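Local coordinates for interferon-activable protein 202 (PDB 4L5Q), which binds double-stranded DNA without sequence specificity through this first HIN-200 domain and restrains the AIM2 inflammasome, probably by sequestering cytoplasmic DNA, at residues Asn37-Thr42 and Val52-Met57; Lys140-Lys145 and Val155-Glu160; Met18-Leu23 and Val43-Lys48. All blocks are in the same frame, centred on the assembly; numbering follows the deposited sequence.

Two OB folds make up this HIN-200 domain. Contacts 1 and 3 share strand 39-44 in the first: contact 1 pairs it with strand 49-54, contact 3 with strand 18-25, so the two lie in one sheet and touch, through a probable Thr42 O to Leu23 N hydrogen bond and Val52 packing on Val43. Contact 2 is the hairpin 141-147/152-157 of the second OB fold, touching neither. Contact 1 is buried and mixes aromatic rings with methionine sulfur; contact 2 is only partly buried, with Ile142, Phe144, Val155 and Trp157 on one face and the more exposed Thr143 and Val156 on the other. Contact 3, also partly buried, runs from branched aliphatic packing into an exposed turn.

Contact 1 (Asn37-Thr42 and Val52-Met57)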
loop_
_atom_site.group_PDB
_atom_site.type_symbol
_atom_site.label_atom_id
_atom_site.label_comp_id
_atom_site.label_asym_id
_atom_site.label_seq_id
_atom_site.Cartn_x
_atom_site.Cartn_y
_atom_site.Cartn_z
ATOM N N ASN A 37 4.628 -14.676 1.231
ATOM C CA ASN A 37 3.510 -13.731 1.204
ATOM C C ASN A 37 3.877 -12.394 1.834
ATOM O O ASN A 37 4.780 -12.321 2.673
ATOM C CB ASN A 37 2.299 -14.313 1.939
ATOM C CG ASN A 37 1.512 -15.293 1.095
ATOM O OD1 ASN A 37 1.849 -15.543 -0.063
ATOM N ND2 ASN A 37 0.464 -15.867 1.677
ATOM N N MET A 38 3.177 -11.339 1.423
ATOM C CA MET A 38 3.315 -10.023 2.036
ATOM C C MET A 38 1.926 -9.513 2.405
ATOM O O MET A 38 0.914 -10.092 1.992
ATOM C CB MET A 38 3.989 -9.038 1.071
ATOM C CG MET A 38 3.067 -8.489 -0.020
ATOM S SD MET A 38 3.846 -7.221 -1.047
ATOM C CE MET A 38 3.699 -5.846 0.097
ATOM N N PHE A 39 1.868 -8.447 3.196
ATOM C CA PHE A 39 0.603 -7.727 3.360
ATOM C C PHE A 39 0.813 -6.221 3.420
ATOM O O PHE A 39 1.914 -5.754 3.722
ATOM C CB PHE A 39 -0.232 -8.257 4.544
ATOM C CG PHE A 39 0.394 -8.049 5.899
ATOM C CD1 PHE A 39 0.206 -6.858 6.592
ATOM C CD2 PHE A 39 1.118 -9.066 6.504
ATOM C CE1 PHE A 39 0.758 -6.673 7.851
ATOM C CE2 PHE A 39 1.679 -8.893 7.761
ATOM C CZ PHE A 39 1.503 -7.689 8.437
ATOM N N HIS A 40 -0.233 -5.469 3.083
ATOM C CA HIS A 40 -0.199 -4.014 3.186
ATOM C C HIS A 40 -0.808 -3.567 4.504
ATOM O O HIS A 40 -1.723 -4.207 5.025
ATOM C CB HIS A 40 -0.970 -3.362 2.030
ATOM C CG HIS A 40 -0.362 -3.610 0.683
ATOM N ND1 HIS A 40 0.741 -2.919 0.226
ATOM C CD2 HIS A 40 -0.701 -4.474 -0.304
ATOM C CE1 HIS A 40 1.056 -3.349 -0.984
ATOM N NE2 HIS A 40 0.195 -4.291 -1.330
ATOM N N ALA A 41 -0.301 -2.464 5.043
ATOM C CA ALA A 41 -0.855 -1.904 6.268
ATOM C C ALA A 41 -0.792 -0.380 6.247
ATOM O O ALA A 41 0.015 0.215 5.527
ATOM C CB ALA A 41 -0.123 -2.460 7.489
ATOM N N THR A 42 -1.661 0.251 7.026
ATOM C CA THR A 42 -1.547 1.679 7.269
ATOM C C THR A 42 -1.417 1.859 8.764
ATOM O O THR A 42 -2.059 1.156 9.552
ATOM C CB THR A 42 -2.754 2.469 6.741
ATOM O OG1 THR A 42 -3.946 1.993 7.375
ATOM C CG2 THR A 42 -2.881 2.297 5.233
ATOM N N VAL A 52 2.425 0.965 4.874
ATOM C CA VAL A 52 3.443 0.003 5.284
ATOM C C VAL A 52 3.396 -1.247 4.406
ATOM O O VAL A 52 2.315 -1.717 4.044
ATOM C CB VAL A 52 3.285 -0.382 6.777
ATOM C CG1 VAL A 52 4.429 -1.269 7.223
ATOM C CG2 VAL A 52 3.215 0.875 7.651
ATOM N N LYS A 53 4.572 -1.755 4.038
ATOM C CA LYS A 53 4.691 -3.043 3.356
ATOM C C LYS A 53 5.495 -3.971 4.255
ATOM O O LYS A 53 6.657 -3.692 4.556
ATOM C CB LYS A 53 5.411 -2.895 2.009
ATOM C CG LYS A 53 4.642 -2.103 0.951
ATOM C CD LYS A 53 5.477 -1.958 -0.317
ATOM C CE LYS A 53 4.722 -1.195 -1.404
ATOM N NZ LYS A 53 5.560 -0.973 -2.623
ATOM N N VAL A 54 4.887 -5.065 4.701
ATOM C CA VAL A 54 5.615 -6.000 5.554
ATOM C C VAL A 54 5.802 -7.354 4.885
ATOM O O VAL A 54 4.850 -7.976 4.399
ATOM C CB VAL A 54 5.022 -6.093 6.988
ATOM C CG1 VAL A 54 3.709 -5.359 7.070
ATOM C CG2 VAL A 54 4.915 -7.540 7.466
ATOM N N PHE A 55 7.058 -7.780 4.840
ATOM C CA PHE A 55 7.448 -8.949 4.075
ATOM C C PHE A 55 7.686 -10.170 4.958
ATOM O O PHE A 55 7.876 -11.273 4.448
ATOM C CB PHE A 55 8.681 -8.619 3.228
ATOM C CG PHE A 55 8.451 -7.495 2.254
ATOM C CD1 PHE A 55 7.793 -7.727 1.050
ATOM C CD2 PHE A 55 8.870 -6.201 2.548
ATOM C CE1 PHE A 55 7.563 -6.688 0.150
ATOM C CE2 PHE A 55 8.647 -5.154 1.655
ATOM C CZ PHE A 55 7.992 -5.401 0.454
ATOM N N ASN A 56 7.655 -9.964 6.274
ATOM C CA ASN A 56 7.802 -11.046 7.253
ATOM C C ASN A 56 6.453 -11.462 7.835
ATOM O O ASN A 56 5.824 -10.699 8.573
ATOM C CB ASN A 56 8.749 -10.610 8.380
ATOM C CG ASN A 56 8.967 -11.695 9.433
ATOM O OD1 ASN A 56 8.509 -12.831 9.286
ATOM N ND2 ASN A 56 9.683 -11.344 10.499
ATOM N N MET A 57 6.019 -12.678 7.521
ATOM C CA MET A 57 4.694 -13.133 7.933
ATOM C C MET A 57 4.604 -13.535 9.403
ATOM O O MET A 57 3.520 -13.829 9.907
ATOM C CB MET A 57 4.196 -14.250 7.012
ATOM C CG MET A 57 3.908 -13.779 5.598
ATOM S SD MET A 57 2.718 -12.420 5.548
ATOM C CE MET A 57 3.807 -10.994 5.429
HETATM O O HOH W 1 1.517 -0.552 1.689
#
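Val52 faces Ala41 in a beta hairpin of the first OB fold, where strands 39-44 and 49-54 run antiparallel. The two exchange both backbone hydrogen bonds, Val52 N reaching Ala41 O at 2.6 Å. Val52 O also accepts from a water that sits at the ring edge of His40, in plane with it, 2.9 Å from ND1. Lys53 lies alongside His40; Met38 CE rests 3.9 Å from Lys53 CB and lies over one face of the imidazole, toward the rim. Lys53 NZ and His40 NE2 both bond to His193, NE2 to its carbonyl oxygen, tying the strand pair to the second OB fold; His40 itself mediates interaction with TP53BP1. Val54, hydrogen-bonded both ways to Phe39, puts CG1 over the face of the Phe39 ring, 3.7 Å from its centroid in a CH-pi contact. A chi1 of 65°, which sets Phe39 CG between the backbone N and the carbonyl carbon, brings the ring there. Phe55 CE1 meets Met38 SD at 3.9 Å, an oblique Met-aromatic contact. Met57, bent twice along its chain, lays SD at the Phe39 ring edge and brings CE to 3.5 Å from Phe39 CD2 and 3.2 Å from Asn37 O.

Contact 2 (Lys140-Lys145 and Val155-Glu160); sequences KSITFK and VVWDKE. Unlike the reference sequence in segment 155-160: Glu160 (reference Lys).
Trp157 runs alongside Ile142 on the same face of the sheet, and the tryptophan side chain is the one to follow. Its CB sits 3.8 Å from Ile142 O, the same oxygen that accepts the Trp157 backbone N-H in a nearly straight bond. From there CG stands opposite the backbone nitrogen (chi1 174°), which swings the five-membered ring past the isoleucine, and Trp157 CD1 meets the Ile142 CD1 methyl at a close 3.3 Å. That methyl comes in obliquely and also touches Trp157 O at 3.7 Å. Next round the ring, NE1 gives its hydrogen to Glu160 O at 2.9 Å; the acceptor lies in the indole plane, although the donor stands well above the plane of that carbonyl. The bond helps to hold the indole's rotation, while Lys159 CB lies over one face, toward the rim. The six-membered ring extends toward the first OB fold, CZ3 and CH2 outermost, and the side chain packs on Ser190 and Ser194. All this sits on the antiparallel hairpin of strands 141-147 and 152-157 in the second OB fold. Further along it Phe144 and Val155 form another hydrogen-bonded pair, with Phe144 CB 3.9 Å from Val155 CB. Ile142 CG2 lies above the Phe144 ring, near its rim. On the reverse face Thr143 pairs with Val156, and beyond that pair Ser141 OG comes 3.3 Å from Asp158 CB.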
loop_
_atom_site.group_PDB
_atom_site.type_symbol
_atom_site.label_atom_id
_atom_site.label_comp_id
_atom_site.label_asym_id
_atom_site.label_seq_id
_atom_site.Cartn_x
_atom_site.Cartn_y
_atom_site.Cartn_z
ATOM N N LYS A 140 -2.926 -11.217 -21.809
ATOM C CA LYS A 140 -1.725 -10.676 -21.171
ATOM C C LYS A 140 -1.854 -9.565 -20.085
ATOM O O LYS A 140 -0.870 -9.146 -19.531
ATOM C CB LYS A 140 -0.758 -10.224 -22.258
ATOM C CG LYS A 140 -0.809 -11.061 -23.520
ATOM C CD LYS A 140 -0.724 -10.189 -24.766
ATOM C CE LYS A 140 -1.616 -10.693 -25.887
ATOM N NZ LYS A 140 -2.320 -9.588 -26.603
ATOM N N SER A 141 -3.060 -9.114 -19.789
ATOM C CA SER A 141 -3.329 -7.914 -18.996
ATOM C C SER A 141 -4.825 -7.705 -18.764
ATOM O O SER A 141 -5.648 -8.073 -19.604
ATOM C CB SER A 141 -2.776 -6.674 -19.701
ATOM O OG SER A 141 -1.361 -6.661 -19.681
ATOM N N ILE A 142 -5.173 -7.127 -17.619
ATOM C CA ILE A 142 -6.516 -6.588 -17.412
ATOM C C ILE A 142 -6.377 -5.085 -17.396
ATOM O O ILE A 142 -5.480 -4.553 -16.740
ATOM C CB ILE A 142 -7.150 -7.007 -16.067
ATOM C CG1 ILE A 142 -7.204 -8.522 -15.929
ATOM C CG2 ILE A 142 -8.546 -6.412 -15.914
ATOM C CD1 ILE A 142 -5.985 -9.069 -15.294
ATOM N N THR A 143 -7.258 -4.401 -18.113
ATOM C CA THR A 143 -7.228 -2.952 -18.141
ATOM C C THR A 143 -8.517 -2.384 -17.572
ATOM O O THR A 143 -9.586 -2.533 -18.161
ATOM C CB THR A 143 -7.014 -2.426 -19.561
ATOM O OG1 THR A 143 -5.696 -2.782 -20.002
ATOM C CG2 THR A 143 -7.157 -0.920 -19.583
ATOM N N PHE A 144 -8.416 -1.747 -16.411
ATOM C CA PHE A 144 -9.566 -1.083 -15.819
ATOM C C PHE A 144 -9.587 0.376 -16.225
ATOM O O PHE A 144 -8.539 0.999 -16.417
ATOM C CB PHE A 144 -9.519 -1.159 -14.293
ATOM C CG PHE A 144 -9.768 -2.530 -13.742
ATOM C CD1 PHE A 144 -11.056 -3.047 -13.686
ATOM C CD2 PHE A 144 -8.716 -3.297 -13.256
ATOM C CE1 PHE A 144 -11.291 -4.314 -13.171
ATOM C CE2 PHE A 144 -8.938 -4.563 -12.738
ATOM C CZ PHE A 144 -10.229 -5.075 -12.696
ATOM N N LYS A 145 -10.791 0.912 -16.367
ATOM C CA LYS A 145 -10.983 2.346 -16.378
ATOM C C LYS A 145 -11.684 2.667 -15.068
ATOM O O LYS A 145 -12.820 2.242 -14.848
ATOM C CB LYS A 145 -11.835 2.761 -17.578
ATOM C CG LYS A 145 -11.973 4.264 -17.762
ATOM C CD LYS A 145 -12.333 4.602 -19.201
ATOM C CE LYS A 145 -12.279 6.095 -19.462
ATOM N NZ LYS A 145 -13.402 6.812 -18.804
ATOM N N VAL A 155 -6.194 1.821 -15.604
ATOM C CA VAL A 155 -5.425 1.003 -14.666
ATOM C C VAL A 155 -5.032 -0.310 -15.336
ATOM O O VAL A 155 -5.898 -1.084 -15.741
ATOM C CB VAL A 155 -6.226 0.684 -13.389
ATOM C CG1 VAL A 155 -5.389 -0.146 -12.437
ATOM C CG2 VAL A 155 -6.674 1.959 -12.710
ATOM N N VAL A 156 -3.730 -0.558 -15.458
ATOM C CA VAL A 156 -3.242 -1.779 -16.107
ATOM C C VAL A 156 -2.717 -2.795 -15.087
ATOM O O VAL A 156 -1.879 -2.463 -14.245
ATOM C CB VAL A 156 -2.139 -1.466 -17.139
ATOM C CG1 VAL A 156 -1.682 -2.738 -17.832
ATOM C CG2 VAL A 156 -2.642 -0.457 -18.163
ATOM N N TRP A 157 -3.225 -4.023 -15.164
ATOM C CA TRP A 157 -2.784 -5.120 -14.305
ATOM C C TRP A 157 -2.279 -6.262 -15.186
ATOM O O TRP A 157 -3.072 -6.939 -15.843
ATOM C CB TRP A 157 -3.952 -5.598 -13.431
ATOM C CG TRP A 157 -3.659 -6.820 -12.604
ATOM C CD1 TRP A 157 -3.752 -8.124 -13.001
ATOM C CD2 TRP A 157 -3.240 -6.850 -11.232
ATOM N NE1 TRP A 157 -3.409 -8.962 -11.963
ATOM C CE2 TRP A 157 -3.093 -8.205 -10.868
ATOM C CE3 TRP A 157 -2.973 -5.863 -10.281
ATOM C CZ2 TRP A 157 -2.688 -8.594 -9.584
ATOM C CZ3 TRP A 157 -2.571 -6.254 -9.007
ATOM C CH2 TRP A 157 -2.431 -7.606 -8.672
ATOM N N ASP A 158 -0.964 -6.472 -15.215
ATOM C CA ASP A 158 -0.403 -7.514 -16.073
ATOM C C ASP A 158 0.164 -8.699 -15.291
ATOM O O ASP A 158 1.062 -9.389 -15.771
ATOM C CB ASP A 158 0.647 -6.948 -17.046
ATOM C CG ASP A 158 1.861 -6.362 -16.340
ATOM O OD1 ASP A 158 1.941 -6.425 -15.096
ATOM O OD2 ASP A 158 2.746 -5.825 -17.043
ATOM N N LYS A 159 -0.363 -8.926 -14.091
ATOM C CA LYS A 159 0.054 -10.061 -13.276
ATOM C C LYS A 159 -1.000 -11.165 -13.335
ATOM O O LYS A 159 -1.850 -11.168 -14.229
ATOM C CB LYS A 159 0.305 -9.612 -11.831
ATOM C CG LYS A 159 1.303 -8.463 -11.720
ATOM C CD LYS A 159 1.395 -7.917 -10.301
ATOM C CE LYS A 159 2.489 -8.596 -9.503
ATOM N NZ LYS A 159 2.608 -8.034 -8.126
ATOM N N GLU A 160 -0.934 -12.104 -12.398
ATOM C CA GLU A 160 -1.920 -13.181 -12.309
ATOM C C GLU A 160 -3.344 -12.636 -12.198
ATOM O O GLU A 160 -3.619 -11.772 -11.366
ATOM C CB GLU A 160 -1.613 -14.071 -11.099
ATOM C CG GLU A 160 -2.657 -15.145 -10.821
ATOM C CD GLU A 160 -2.588 -16.302 -11.798
ATOM O OE1 GLU A 160 -1.542 -16.986 -11.836
ATOM O OE2 GLU A 160 -3.578 -16.528 -12.526
#

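Contact 3 (Met18-Leu23 and Val43-Lys48); sequences MTVMVL and VATESK. Unlike the reference sequence in segment 43-48: Lys48 (reference Gln).
Val20 and Val43 make the tight part of this contact, their side chains crossing at about a right angle. Val20 CG2 and Val43 CG2 are 3.5 Å apart, closer than methyls usually sit, and Val43 CG1 leans on Val20 CB. Val43 has a chi1 of 106°, off the staggered positions; this turn carries CG2 to within 3.4 Å of Met21 O and 4.0 Å of Val22 CG2. Beside the valines the strands are joined by one antiparallel hydrogen-bonded pair: Met21 N gives a nearly straight bond to Ala44 O at 2.8 Å, and Ala44 N returns one to Met21 O. On the Ala44 face, Leu23 CD1 reaches Ala44 CB at 3.9 Å, and Ile104 and Ile105 of helix 102-108 cover this side. Strands 18-25 and 39-44 are thus neighbours in the curled sheet of the first OB fold.

Past Ala44 the second chain leaves the sheet and contacts thin out. Thr45 is the last residue to take part: its CG2 meets Thr19 O at 3.7 Å, Val20 CG1 at 3.8 Å and, more loosely, Met18 SD. Its OG1 faces its own turn and accepts from Ser47 N and Lys48 N, an ST turn and ST motif, while Thr45 N bonds to Lys48 O. An alanine here has no hydroxyl for the N-H groups of Ser47 and Lys48, and the turn would probably be less firmly held, with a gap likely beside Val20 CG1.

Residues 38-45 are required for homomultimerization, and the region thus ends on this threonine. The chemistry implies a division of labour: branched aliphatic packing and the two backbone bonds between Met21 and Ala44, continued by Leu23 with Thr42, hold the strands, whereas the Thr45 hydroxyl, with two N-H donors, and the Thr45 N to Lys48 O bond hold the solvent-side turn.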
loop_
_atom_site.group_PDB
_atom_site.type_symbol
_atom_site.label_atom_id
_atom_site.label_comp_id
_atom_site.label_asym_id
_atom_site.label_seq_id
_atom_site.Cartn_x
_atom_site.Cartn_y
_atom_site.Cartn_z
ATOM N N MET A 18 10.357 3.620 16.498
ATOM C CA MET A 18 9.216 4.517 16.325
ATOM C C MET A 18 7.948 3.767 16.722
ATOM O O MET A 18 7.691 2.665 16.235
ATOM C CB MET A 18 9.122 5.027 14.876
ATOM C CG MET A 18 7.993 6.034 14.634
ATOM S SD MET A 18 7.899 6.632 12.932
ATOM C CE MET A 18 8.986 8.047 13.064
ATOM N N THR A 19 7.176 4.347 17.637
ATOM C CA THR A 19 5.918 3.741 18.063
ATOM C C THR A 19 4.778 4.227 17.175
ATOM O O THR A 19 4.667 5.419 16.894
ATOM C CB THR A 19 5.613 4.044 19.546
ATOM O OG1 THR A 19 6.653 3.490 20.364
ATOM C CG2 THR A 19 4.278 3.437 19.961
ATOM N N VAL A 20 3.949 3.293 16.715
ATOM C CA VAL A 20 2.830 3.603 15.828
ATOM C C VAL A 20 1.579 2.842 16.282
ATOM O O VAL A 20 1.686 1.817 16.965
ATOM C CB VAL A 20 3.161 3.192 14.382
ATOM C CG1 VAL A 20 4.353 3.982 13.845
ATOM C CG2 VAL A 20 3.451 1.699 14.313
ATOM N N MET A 21 0.401 3.343 15.915
ATOM C CA MET A 21 -0.841 2.598 16.126
ATOM C C MET A 21 -1.289 2.034 14.782
ATOM O O MET A 21 -1.381 2.767 13.799
ATOM C CB MET A 21 -1.947 3.487 16.722
ATOM C CG MET A 21 -3.159 2.701 17.270
ATOM S SD MET A 21 -4.582 3.701 17.806
ATOM C CE MET A 21 -5.251 4.188 16.213
ATOM N N VAL A 22 -1.540 0.730 14.733
ATOM C CA VAL A 22 -2.015 0.100 13.501
ATOM C C VAL A 22 -3.448 0.539 13.187
ATOM O O VAL A 22 -4.337 0.444 14.037
ATOM C CB VAL A 22 -1.945 -1.437 13.585
ATOM C CG1 VAL A 22 -2.485 -2.071 12.306
ATOM C CG2 VAL A 22 -0.519 -1.888 13.847
ATOM N N LEU A 23 -3.662 1.033 11.969
ATOM C CA LEU A 23 -4.993 1.437 11.529
ATOM C C LEU A 23 -5.667 0.300 10.767
ATOM O O LEU A 23 -6.744 -0.160 11.144
ATOM C CB LEU A 23 -4.916 2.692 10.650
ATOM C CG LEU A 23 -4.206 3.899 11.258
ATOM C CD1 LEU A 23 -4.172 5.071 10.291
ATOM C CD2 LEU A 23 -4.871 4.297 12.557
ATOM N N VAL A 43 -0.584 2.809 9.152
ATOM C CA VAL A 43 -0.190 2.941 10.537
ATOM C C VAL A 43 -0.075 4.435 10.840
ATOM O O VAL A 43 0.082 5.232 9.916
ATOM C CB VAL A 43 1.136 2.191 10.740
ATOM C CG1 VAL A 43 2.304 3.159 10.877
ATOM C CG2 VAL A 43 1.026 1.226 11.902
ATOM N N ALA A 44 -0.178 4.834 12.108
ATOM C CA ALA A 44 -0.137 6.268 12.423
ATOM C C ALA A 44 0.633 6.625 13.692
ATOM O O ALA A 44 0.628 5.877 14.670
ATOM C CB ALA A 44 -1.547 6.841 12.492
ATOM N N THR A 45 1.292 7.779 13.662
ATOM C CA THR A 45 1.868 8.377 14.862
ATOM C C THR A 45 0.960 9.523 15.290
ATOM O O THR A 45 -0.180 9.615 14.830
ATOM C CB THR A 45 3.282 8.923 14.602
ATOM O OG1 THR A 45 3.225 9.959 13.614
ATOM C CG2 THR A 45 4.208 7.815 14.114
ATOM N N GLU A 46 1.455 10.399 16.159
ATOM C CA GLU A 46 0.691 11.575 16.558
ATOM C C GLU A 46 0.620 12.591 15.424
ATOM O O GLU A 46 -0.326 13.378 15.343
ATOM C CB GLU A 46 1.330 12.249 17.773
ATOM C CG GLU A 46 1.321 11.429 19.045
ATOM C CD GLU A 46 2.058 12.118 20.176
ATOM O OE1 GLU A 46 1.443 12.965 20.858
ATOM O OE2 GLU A 46 3.253 11.808 20.377
ATOM N N SER A 47 1.626 12.580 14.556
ATOM C CA SER A 47 1.769 13.637 13.558
ATOM C C SER A 47 1.547 13.185 12.116
ATOM O O SER A 47 1.338 14.017 11.233
ATOM C CB SER A 47 3.146 14.296 13.687
ATOM O OG SER A 47 4.180 13.345 13.522
ATOM N N LYS A 48 1.586 11.879 11.867
ATOM C CA LYS A 48 1.508 11.391 10.492
ATOM C C LYS A 48 1.005 9.953 10.393
ATOM O O LYS A 48 1.059 9.192 11.365
ATOM C CB LYS A 48 2.885 11.498 9.831
ATOM C CG LYS A 48 2.860 11.528 8.304
ATOM C CD LYS A 48 4.095 10.860 7.695
ATOM C CE LYS A 48 5.296 11.796 7.629
ATOM N NZ LYS A 48 5.847 12.151 8.971
#